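PDB 3DC4: kinesin-like protein Nod from Drosophila melanogaster, which is a nonmotile, microtubule-binding kinesin that hydrolyses ATP and is required in meiosis to segregate chromosomes that have not exchanged. Local coordinates for residues Q80-P85 / Y305-A310; I157-E162 / T293-A298; L187-Q192 / H196-L201. All blocks are in the same frame, centred on the assembly; numbering follows the deposited sequence.

Interaction 1 (Q80-P85 / Y305-A310)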
loop_
_atom_site.group_PDB
_atom_site.type_symbol
_atom_site.label_atom_id
_atom_site.label_comp_id
_atom_site.label_asym_id
_atom_site.label_seq_id
_atom_site.Cartn_x
_atom_site.Cartn_y
_atom_site.Cartn_z
ATOM N N GLN A 80 -2.283 -11.933 7.055
ATOM C CA GLN A 80 -1.287 -12.710 7.772
ATOM C C GLN A 80 -0.068 -13.029 6.908
ATOM O O GLN A 80 1.057 -12.944 7.372
ATOM C CB GLN A 80 -1.910 -14.008 8.296
ATOM C CG GLN A 80 -3.020 -13.771 9.303
ATOM C CD GLN A 80 -2.511 -13.408 10.678
ATOM O OE1 GLN A 80 -3.108 -12.588 11.379
ATOM N NE2 GLN A 80 -1.419 -14.043 11.090
ATOM N N ALA A 81 -0.289 -13.380 5.648
ATOM C CA ALA A 81 0.815 -13.722 4.762
ATOM C C ALA A 81 1.595 -12.533 4.238
ATOM O O ALA A 81 2.818 -12.572 4.154
ATOM C CB ALA A 81 0.304 -14.536 3.575
ATOM N N LEU A 82 0.885 -11.466 3.903
ATOM C CA LEU A 82 1.522 -10.316 3.299
ATOM C C LEU A 82 1.881 -9.124 4.163
ATOM O O LEU A 82 2.918 -8.491 3.945
ATOM C CB LEU A 82 0.642 -9.836 2.149
ATOM C CG LEU A 82 1.245 -8.785 1.225
ATOM C CD1 LEU A 82 2.390 -9.417 0.435
ATOM C CD2 LEU A 82 0.167 -8.264 0.294
ATOM N N ILE A 83 1.053 -8.817 5.150
ATOM C CA ILE A 83 1.300 -7.636 5.958
ATOM C C ILE A 83 1.794 -7.861 7.378
ATOM O O ILE A 83 2.672 -7.142 7.844
ATOM C CB ILE A 83 0.027 -6.764 5.984
ATOM C CG1 ILE A 83 -0.431 -6.495 4.546
ATOM C CG2 ILE A 83 0.289 -5.453 6.707
ATOM C CD1 ILE A 83 0.508 -5.592 3.729
ATOM N N LEU A 84 1.246 -8.858 8.060
ATOM C CA LEU A 84 1.653 -9.136 9.432
ATOM C C LEU A 84 3.173 -9.097 9.622
ATOM O O LEU A 84 3.665 -8.491 10.577
ATOM C CB LEU A 84 1.100 -10.491 9.892
ATOM C CG LEU A 84 1.466 -10.860 11.332
ATOM C CD1 LEU A 84 0.881 -9.834 12.296
ATOM C CD2 LEU A 84 0.949 -12.254 11.653
ATOM N N PRO A 85 3.939 -9.729 8.714
ATOM C CA PRO A 85 5.401 -9.721 8.847
ATOM C C PRO A 85 5.991 -8.311 8.926
ATOM O O PRO A 85 7.019 -8.097 9.563
ATOM C CB PRO A 85 5.869 -10.468 7.600
ATOM C CG PRO A 85 4.755 -11.461 7.393
ATOM C CD PRO A 85 3.527 -10.586 7.590
ATOM N N TYR A 305 10.794 -1.134 3.625
ATOM C CA TYR A 305 10.066 -2.239 3.009
ATOM C C TYR A 305 8.982 -1.772 2.056
ATOM O O TYR A 305 8.221 -0.862 2.369
ATOM C CB TYR A 305 9.433 -3.120 4.084
ATOM C CG TYR A 305 10.439 -3.858 4.923
ATOM C CD1 TYR A 305 11.147 -3.208 5.937
ATOM C CD2 TYR A 305 10.703 -5.202 4.685
ATOM C CE1 TYR A 305 12.093 -3.883 6.689
ATOM C CE2 TYR A 305 11.643 -5.890 5.424
ATOM C CZ TYR A 305 12.335 -5.228 6.421
ATOM O OH TYR A 305 13.280 -5.921 7.141
ATOM N N LEU A 306 8.915 -2.406 0.889
ATOM C CA LEU A 306 7.917 -2.060 -0.114
ATOM C C LEU A 306 7.200 -3.316 -0.592
ATOM O O LEU A 306 7.833 -4.262 -1.061
ATOM C CB LEU A 306 8.587 -1.348 -1.295
ATOM C CG LEU A 306 7.741 -0.982 -2.518
ATOM C CD1 LEU A 306 6.573 -0.112 -2.101
ATOM C CD2 LEU A 306 8.609 -0.262 -3.547
ATOM N N THR A 307 5.877 -3.323 -0.460
ATOM C CA THR A 307 5.080 -4.464 -0.888
ATOM C C THR A 307 3.954 -4.028 -1.822
ATOM O O THR A 307 3.138 -3.163 -1.485
ATOM C CB THR A 307 4.475 -5.211 0.316
ATOM O OG1 THR A 307 5.531 -5.779 1.102
ATOM C CG2 THR A 307 3.548 -6.332 -0.161
ATOM N N PHE A 308 3.936 -4.631 -3.008
ATOM C CA PHE A 308 2.934 -4.352 -4.037
ATOM C C PHE A 308 1.820 -5.375 -3.993
ATOM O O PHE A 308 2.079 -6.566 -3.825
ATOM C CB PHE A 308 3.552 -4.447 -5.436
ATOM C CG PHE A 308 4.451 -3.310 -5.794
ATOM C CD1 PHE A 308 3.925 -2.150 -6.360
ATOM C CD2 PHE A 308 5.825 -3.413 -5.618
ATOM C CE1 PHE A 308 4.762 -1.113 -6.757
ATOM C CE2 PHE A 308 6.673 -2.382 -6.010
ATOM C CZ PHE A 308 6.137 -1.226 -6.582
ATOM N N LEU A 309 0.585 -4.919 -4.150
ATOM C CA LEU A 309 -0.549 -5.830 -4.195
ATOM C C LEU A 309 -1.280 -5.519 -5.485
ATOM O O LEU A 309 -1.975 -4.500 -5.589
ATOM C CB LEU A 309 -1.500 -5.638 -3.008
ATOM C CG LEU A 309 -2.751 -6.537 -3.024
ATOM C CD1 LEU A 309 -2.344 -8.012 -3.018
ATOM C CD2 LEU A 309 -3.610 -6.242 -1.790
ATOM N N ALA A 310 -1.085 -6.379 -6.479
ATOM C CA ALA A 310 -1.736 -6.228 -7.781
ATOM C C ALA A 310 -3.090 -6.890 -7.688
ATOM O O ALA A 310 -3.185 -8.075 -7.400
ATOM C CB ALA A 310 -0.917 -6.921 -8.866
HETATM O O HOH W 1 5.209 -8.204 2.559
#

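Interaction 2 (I157-E162 / T293-A298)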
loop_
_atom_site.group_PDB
_atom_site.type_symbol
_atom_site.label_atom_id
_atom_site.label_comp_id
_atom_site.label_asym_id
_atom_site.label_seq_id
_atom_site.Cartn_x
_atom_site.Cartn_y
_atom_site.Cartn_z
ATOM N N ILE A 157 -3.815 11.233 3.231
ATOM C CA ILE A 157 -3.487 12.106 2.120
ATOM C C ILE A 157 -4.105 11.583 0.830
ATOM O O ILE A 157 -4.161 10.371 0.593
ATOM C CB ILE A 157 -1.956 12.191 1.949
ATOM C CG1 ILE A 157 -1.343 12.903 3.156
ATOM C CG2 ILE A 157 -1.601 12.918 0.659
ATOM C CD1 ILE A 157 0.158 12.803 3.219
ATOM N N GLU A 158 -4.582 12.508 0.007
ATOM C CA GLU A 158 -5.175 12.171 -1.278
ATOM C C GLU A 158 -4.380 12.885 -2.362
ATOM O O GLU A 158 -3.982 14.034 -2.187
ATOM C CB GLU A 158 -6.641 12.621 -1.327
ATOM C CG GLU A 158 -7.261 12.615 -2.726
ATOM C CD GLU A 158 -8.709 13.076 -2.733
ATOM O OE1 GLU A 158 -9.038 14.032 -2.001
ATOM O OE2 GLU A 158 -9.518 12.491 -3.481
ATOM N N ILE A 159 -4.124 12.186 -3.464
ATOM C CA ILE A 159 -3.404 12.767 -4.590
ATOM C C ILE A 159 -4.375 12.820 -5.764
ATOM O O ILE A 159 -4.676 11.796 -6.378
ATOM C CB ILE A 159 -2.161 11.924 -4.972
ATOM C CG1 ILE A 159 -1.198 11.856 -3.784
ATOM C CG2 ILE A 159 -1.462 12.537 -6.189
ATOM C CD1 ILE A 159 0.077 11.074 -4.056
ATOM N N TYR A 160 -4.885 14.019 -6.040
ATOM C CA TYR A 160 -5.829 14.251 -7.129
ATOM C C TYR A 160 -5.110 15.023 -8.229
ATOM O O TYR A 160 -4.651 16.142 -8.005
ATOM C CB TYR A 160 -7.025 15.067 -6.623
ATOM C CG TYR A 160 -8.128 15.257 -7.642
ATOM C CD1 TYR A 160 -8.799 14.160 -8.177
ATOM C CD2 TYR A 160 -8.503 16.531 -8.071
ATOM C CE1 TYR A 160 -9.817 14.324 -9.115
ATOM C CE2 TYR A 160 -9.524 16.707 -9.011
ATOM C CZ TYR A 160 -10.174 15.598 -9.527
ATOM O OH TYR A 160 -11.181 15.753 -10.452
ATOM N N ASN A 161 -5.008 14.423 -9.411
ATOM C CA ASN A 161 -4.327 15.055 -10.539
ATOM C C ASN A 161 -2.944 15.566 -10.163
ATOM O O ASN A 161 -2.626 16.738 -10.374
ATOM C CB ASN A 161 -5.166 16.208 -11.091
ATOM C CG ASN A 161 -6.380 15.726 -11.860
ATOM O OD1 ASN A 161 -6.254 15.063 -12.890
ATOM N ND2 ASN A 161 -7.566 16.057 -11.363
ATOM N N GLU A 162 -2.127 14.677 -9.608
ATOM C CA GLU A 162 -0.767 15.013 -9.198
ATOM C C GLU A 162 -0.682 16.206 -8.260
ATOM O O GLU A 162 0.137 17.101 -8.456
ATOM C CB GLU A 162 0.111 15.263 -10.424
ATOM C CG GLU A 162 0.456 13.998 -11.179
ATOM C CD GLU A 162 1.095 12.957 -10.278
ATOM O OE1 GLU A 162 2.205 13.215 -9.760
ATOM O OE2 GLU A 162 0.479 11.886 -10.082
ATOM N N THR A 293 5.855 9.377 -5.261
ATOM C CA THR A 293 7.205 9.103 -4.785
ATOM C C THR A 293 7.767 10.251 -3.949
ATOM O O THR A 293 8.745 10.078 -3.222
ATOM C CB THR A 293 8.163 8.784 -5.964
ATOM O OG1 THR A 293 8.010 9.762 -7.001
ATOM C CG2 THR A 293 7.867 7.397 -6.521
ATOM N N THR A 294 7.147 11.421 -4.054
ATOM C CA THR A 294 7.576 12.576 -3.279
ATOM C C THR A 294 7.003 12.441 -1.867
ATOM O O THR A 294 7.726 12.562 -0.879
ATOM C CB THR A 294 7.081 13.890 -3.925
ATOM O OG1 THR A 294 7.723 14.062 -5.195
ATOM C CG2 THR A 294 7.411 15.085 -3.042
ATOM N N VAL A 295 5.706 12.164 -1.777
ATOM C CA VAL A 295 5.050 11.993 -0.484
ATOM C C VAL A 295 5.647 10.813 0.281
ATOM O O VAL A 295 5.804 10.870 1.501
ATOM C CB VAL A 295 3.538 11.763 -0.657
ATOM C CG1 VAL A 295 2.899 11.453 0.694
ATOM C CG2 VAL A 295 2.900 13.000 -1.274
ATOM N N LEU A 296 5.994 9.748 -0.434
ATOM C CA LEU A 296 6.556 8.570 0.214
ATOM C C LEU A 296 8.089 8.575 0.207
ATOM O O LEU A 296 8.715 7.556 0.470
ATOM C CB LEU A 296 6.035 7.299 -0.477
ATOM C CG LEU A 296 4.510 7.115 -0.514
ATOM C CD1 LEU A 296 4.159 5.875 -1.318
ATOM C CD2 LEU A 296 3.965 7.002 0.912
ATOM N N GLN A 297 8.690 9.726 -0.075
ATOM C CA GLN A 297 10.146 9.834 -0.126
ATOM C C GLN A 297 10.846 9.320 1.127
ATOM O O GLN A 297 11.841 8.602 1.033
ATOM C CB GLN A 297 10.555 11.285 -0.360
ATOM C CG GLN A 297 12.018 11.442 -0.705
ATOM C CD GLN A 297 12.393 12.883 -0.921
ATOM O OE1 GLN A 297 11.629 13.644 -1.511
ATOM N NE2 GLN A 297 13.575 13.269 -0.450
ATOM N N ALA A 298 10.329 9.692 2.294
ATOM C CA ALA A 298 10.919 9.266 3.558
ATOM C C ALA A 298 10.766 7.766 3.777
ATOM O O ALA A 298 11.503 7.175 4.560
ATOM C CB ALA A 298 10.282 10.029 4.720
#

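Interaction 3 (L187-Q192 / H196-L201)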
loop_
_atom_site.group_PDB
_atom_site.type_symbol
_atom_site.label_atom_id
_atom_site.label_comp_id
_atom_site.label_asym_id
_atom_site.label_seq_id
_atom_site.Cartn_x
_atom_site.Cartn_y
_atom_site.Cartn_z
ATOM N N LEU A 187 -3.457 12.423 13.264
ATOM C CA LEU A 187 -4.411 12.358 14.370
ATOM C C LEU A 187 -4.111 11.151 15.251
ATOM O O LEU A 187 -3.757 10.081 14.760
ATOM C CB LEU A 187 -5.851 12.285 13.838
ATOM C CG LEU A 187 -6.321 13.462 12.976
ATOM C CD1 LEU A 187 -7.757 13.221 12.514
ATOM C CD2 LEU A 187 -6.234 14.757 13.779
ATOM N N PRO A 188 -4.243 11.316 16.575
ATOM C CA PRO A 188 -3.990 10.258 17.560
ATOM C C PRO A 188 -4.809 8.983 17.351
ATOM O O PRO A 188 -5.959 9.039 16.923
ATOM C CB PRO A 188 -4.339 10.938 18.886
ATOM C CG PRO A 188 -3.989 12.369 18.621
ATOM C CD PRO A 188 -4.571 12.585 17.253
ATOM N N LEU A 189 -4.207 7.838 17.649
ATOM C CA LEU A 189 -4.900 6.560 17.537
ATOM C C LEU A 189 -4.705 5.780 18.826
ATOM O O LEU A 189 -3.574 5.509 19.236
ATOM C CB LEU A 189 -4.367 5.735 16.363
ATOM C CG LEU A 189 -4.683 6.243 14.953
ATOM C CD1 LEU A 189 -4.258 5.187 13.941
ATOM C CD2 LEU A 189 -6.173 6.532 14.825
ATOM N N HIS A 190 -5.813 5.429 19.469
ATOM C CA HIS A 190 -5.771 4.674 20.716
ATOM C C HIS A 190 -6.624 3.416 20.612
ATOM O O HIS A 190 -6.515 2.517 21.445
ATOM C CB HIS A 190 -6.270 5.547 21.873
ATOM C CG HIS A 190 -5.396 6.729 22.157
ATOM N ND1 HIS A 190 -4.162 6.617 22.759
ATOM C CD2 HIS A 190 -5.571 8.047 21.900
ATOM C CE1 HIS A 190 -3.614 7.814 22.861
ATOM N NE2 HIS A 190 -4.447 8.700 22.347
ATOM N N SER A 191 -7.468 3.360 19.585
ATOM C CA SER A 191 -8.348 2.215 19.374
ATOM C C SER A 191 -8.920 2.226 17.959
ATOM O O SER A 191 -8.759 3.196 17.221
ATOM C CB SER A 191 -9.506 2.258 20.366
ATOM O OG SER A 191 -10.371 3.337 20.057
ATOM N N GLN A 192 -9.608 1.149 17.596
ATOM C CA GLN A 192 -10.212 1.034 16.275
ATOM C C GLN A 192 -11.197 2.164 16.018
ATOM O O GLN A 192 -11.352 2.621 14.883
ATOM C CB GLN A 192 -10.935 -0.309 16.138
ATOM C CG GLN A 192 -10.015 -1.524 16.042
ATOM C CD GLN A 192 -9.152 -1.505 14.790
ATOM O OE1 GLN A 192 -9.635 -1.242 13.690
ATOM N NE2 GLN A 192 -7.870 -1.794 14.953
ATOM N N HIS A 196 -11.677 4.555 12.762
ATOM C CA HIS A 196 -12.952 4.759 12.098
ATOM C C HIS A 196 -13.205 6.254 11.898
ATOM O O HIS A 196 -13.674 6.673 10.840
ATOM C CB HIS A 196 -14.073 4.127 12.921
ATOM C CG HIS A 196 -15.417 4.224 12.276
ATOM N ND1 HIS A 196 -16.086 5.422 12.130
ATOM C CD2 HIS A 196 -16.211 3.282 11.714
ATOM C CE1 HIS A 196 -17.232 5.211 11.509
ATOM N NE2 HIS A 196 -17.333 3.921 11.244
ATOM N N HIS A 197 -12.877 7.058 12.906
ATOM C CA HIS A 197 -13.072 8.502 12.813
ATOM C C HIS A 197 -12.252 9.127 11.688
ATOM O O HIS A 197 -12.796 9.855 10.855
ATOM C CB HIS A 197 -12.709 9.172 14.142
ATOM C CG HIS A 197 -12.700 10.670 14.085
ATOM N ND1 HIS A 197 -13.832 11.410 13.825
ATOM C CD2 HIS A 197 -11.695 11.564 14.253
ATOM C CE1 HIS A 197 -13.526 12.697 13.835
ATOM N NE2 HIS A 197 -12.237 12.816 14.092
ATOM N N ILE A 198 -10.948 8.846 11.658
ATOM C CA ILE A 198 -10.091 9.424 10.627
ATOM C C ILE A 198 -10.489 8.975 9.225
ATOM O O ILE A 198 -10.399 9.752 8.272
ATOM C CB ILE A 198 -8.575 9.113 10.866
ATOM C CG1 ILE A 198 -8.244 7.662 10.509
ATOM C CG2 ILE A 198 -8.206 9.406 12.308
ATOM C CD1 ILE A 198 -7.610 7.504 9.127
ATOM N N LEU A 199 -10.935 7.728 9.091
ATOM C CA LEU A 199 -11.342 7.229 7.781
ATOM C C LEU A 199 -12.638 7.885 7.330
ATOM O O LEU A 199 -12.799 8.224 6.157
ATOM C CB LEU A 199 -11.516 5.709 7.809
ATOM C CG LEU A 199 -10.226 4.899 7.910
ATOM C CD1 LEU A 199 -10.553 3.414 7.930
ATOM C CD2 LEU A 199 -9.331 5.236 6.715
ATOM N N GLU A 200 -13.558 8.065 8.271
ATOM C CA GLU A 200 -14.839 8.689 7.972
ATOM C C GLU A 200 -14.615 10.166 7.646
ATOM O O GLU A 200 -15.162 10.692 6.673
ATOM C CB GLU A 200 -15.782 8.554 9.172
ATOM C CG GLU A 200 -17.171 9.128 8.954
ATOM C CD GLU A 200 -18.048 9.001 10.190
ATOM O OE1 GLU A 200 -18.355 7.854 10.588
ATOM O OE2 GLU A 200 -18.427 10.046 10.769
ATOM N N LEU A 201 -13.801 10.826 8.463
ATOM C CA LEU A 201 -13.496 12.237 8.261
ATOM C C LEU A 201 -12.814 12.444 6.916
ATOM O O LEU A 201 -13.203 13.315 6.135
ATOM C CB LEU A 201 -12.583 12.744 9.380
ATOM C CG LEU A 201 -12.032 14.165 9.238
ATOM C CD1 LEU A 201 -13.167 15.176 9.339
ATOM C CD2 LEU A 201 -11.001 14.416 10.322
#

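Interaction 1 (Q80-P85 / Y305-A310)
L82 and T307 meet tip to tip and carry most of this buried contact. L82 lies in the last turn of helix 75-82, and T307 sits on strand 305-312. The L82 side chain leaves with CG anti to its own backbone N (chi1 -170°), which sends both methyls at the strand. CD1 of L82 presses on CG2 of T307 at 3.3 Å, tighter than usual for two carbons. CG2 of T307 also lies 3.6 Å from CG of L82, so the threonine methyl meets the whole branch. On the other methyl, CD2 of L82 is 4.2 Å from CD1 of L309, a looser touch that extends the apolar patch along the strand. The side chain of L309 lies about 9 Å from ADP.

Both branches of T307 are used. Its methyl serves the apolar patch. Its OG1, anti to the carbonyl carbon, holds a water at 2.8 Å. The same water donates to the backbone O of L82 at 2.7 Å. A27 of strand 23-30 also touches L82, and L86 of helix 84-92 touches T307.

No direct hydrogen bond joins the segments. Apolar packing holds the helix to the strand, with one water that satisfies O of L82.

Interaction 2 (I157-E162 / T293-A298)
V295 packs against I157 and I159, and these three side chains make up the whole contact. V295 is in the last turn of helix 291-295. The two isoleucines are alternate residues of strand 151-160, so both turn toward the helix while E158 between them does not. I157 and V295 reach toward each other tip to tip. CD1 of I157 stands 4.0 Å from CG1 of V295. The isoleucine gets there by an extended chain, with chi2 at 169° carrying CD1 outward. The second valine methyl, CG2, faces CD1 of I159 at 4.4 Å. Each methyl of V295 thus has its own isoleucine. This is the closely packed part, and it is wholly apolar.

The contact opens out toward the strand end. N161 is exposed, and Y160 and E162 are partly exposed. N161 and E162 both have left-handed backbone angles, where the chain turns back toward strand 164-166. ND2 of N161 lies 3.1 Å above the ring plane of Y160, offset toward the rim. The link to the helix here is polar: OE1 of E162 accepts a hydrogen bond from N of V291, at the start of helix 291-295. E158 instead forms salt bridges with R206 and R207.

I159 also touches H221 and I223 of the adjacent strand 220-229, and T293 leans on helix 267-279. A short helix that sets one valine on a mixed beta sheet fits the layered alpha/beta fold of the kinesin motor domain, a member of the P-loop NTPases.

Interaction 3 (L187-Q192 / H196-L201)
L187 and I198 form the apolar centre, sliding past each other in opposite directions. CG2 of I198 lies 3.8 Å from CD1 of L187 and 4.0 Å from its CB, so the methyl touches both the base of the leucine and one of its end methyls. I198 has CG1 between its backbone N and carbonyl carbon (chi1 75°), and CG2 is left facing the strand. The chi2 of I198, 99°, is away from any staggered value, which suggests some strain.

Two leucines extend this centre. L201, one turn further on, crosses L187 at about a right angle, and its CD2 is 4.1 Å from CD1 of L187. From the other direction CD2 of L189 comes to 4.3 Å from CG2 of I198. The same methyl of I198 therefore serves both L187 and L189.

The polar edge lies at the helix start. N of H196 donates to O of Q192 over 2.9 Å, nearly straight at 159° and in the carbonyl plane. This is a first-turn helical bond, and S191 before it is the N-cap. OD2 of D194 accepts a hydrogen bond from N of H190 and a weak one from N of S191. Further along, OE1 of E200 lies in plane at the edge of the H196 ring, while OE2 of E200 pairs with R204.

Strand 187-188 pairs antiparallel with strand 151-160, with L187 bonded to A154 and L189 to V152. A short turn then leads into helix 192-204. L189 and Q192 meet helix 127-141, and I198 reaches V224 of strand 220-229.

How the interactions relate
Interactions 1 and 2 are core contacts, with every touching residue buried. Interaction 3 is only partly buried and lies furthest from the chain centre. All three reach the same mixed sheet at different places. Interaction 1 is on strand 305-312, and its L309 side chain comes near the nucleotide without touching it. Interactions 2 and 3 are on neighbouring strands, 151-160 and 187-188. Helix 291-295 of interaction 2 also leads along the chain to strand 305-312. Interactions 1 and 2 join parts far apart in sequence, and neither has a direct hydrogen bond across it, though interaction 1 has a water bridge. Interaction 3 is local, and it adds a backbone bond of the helix start.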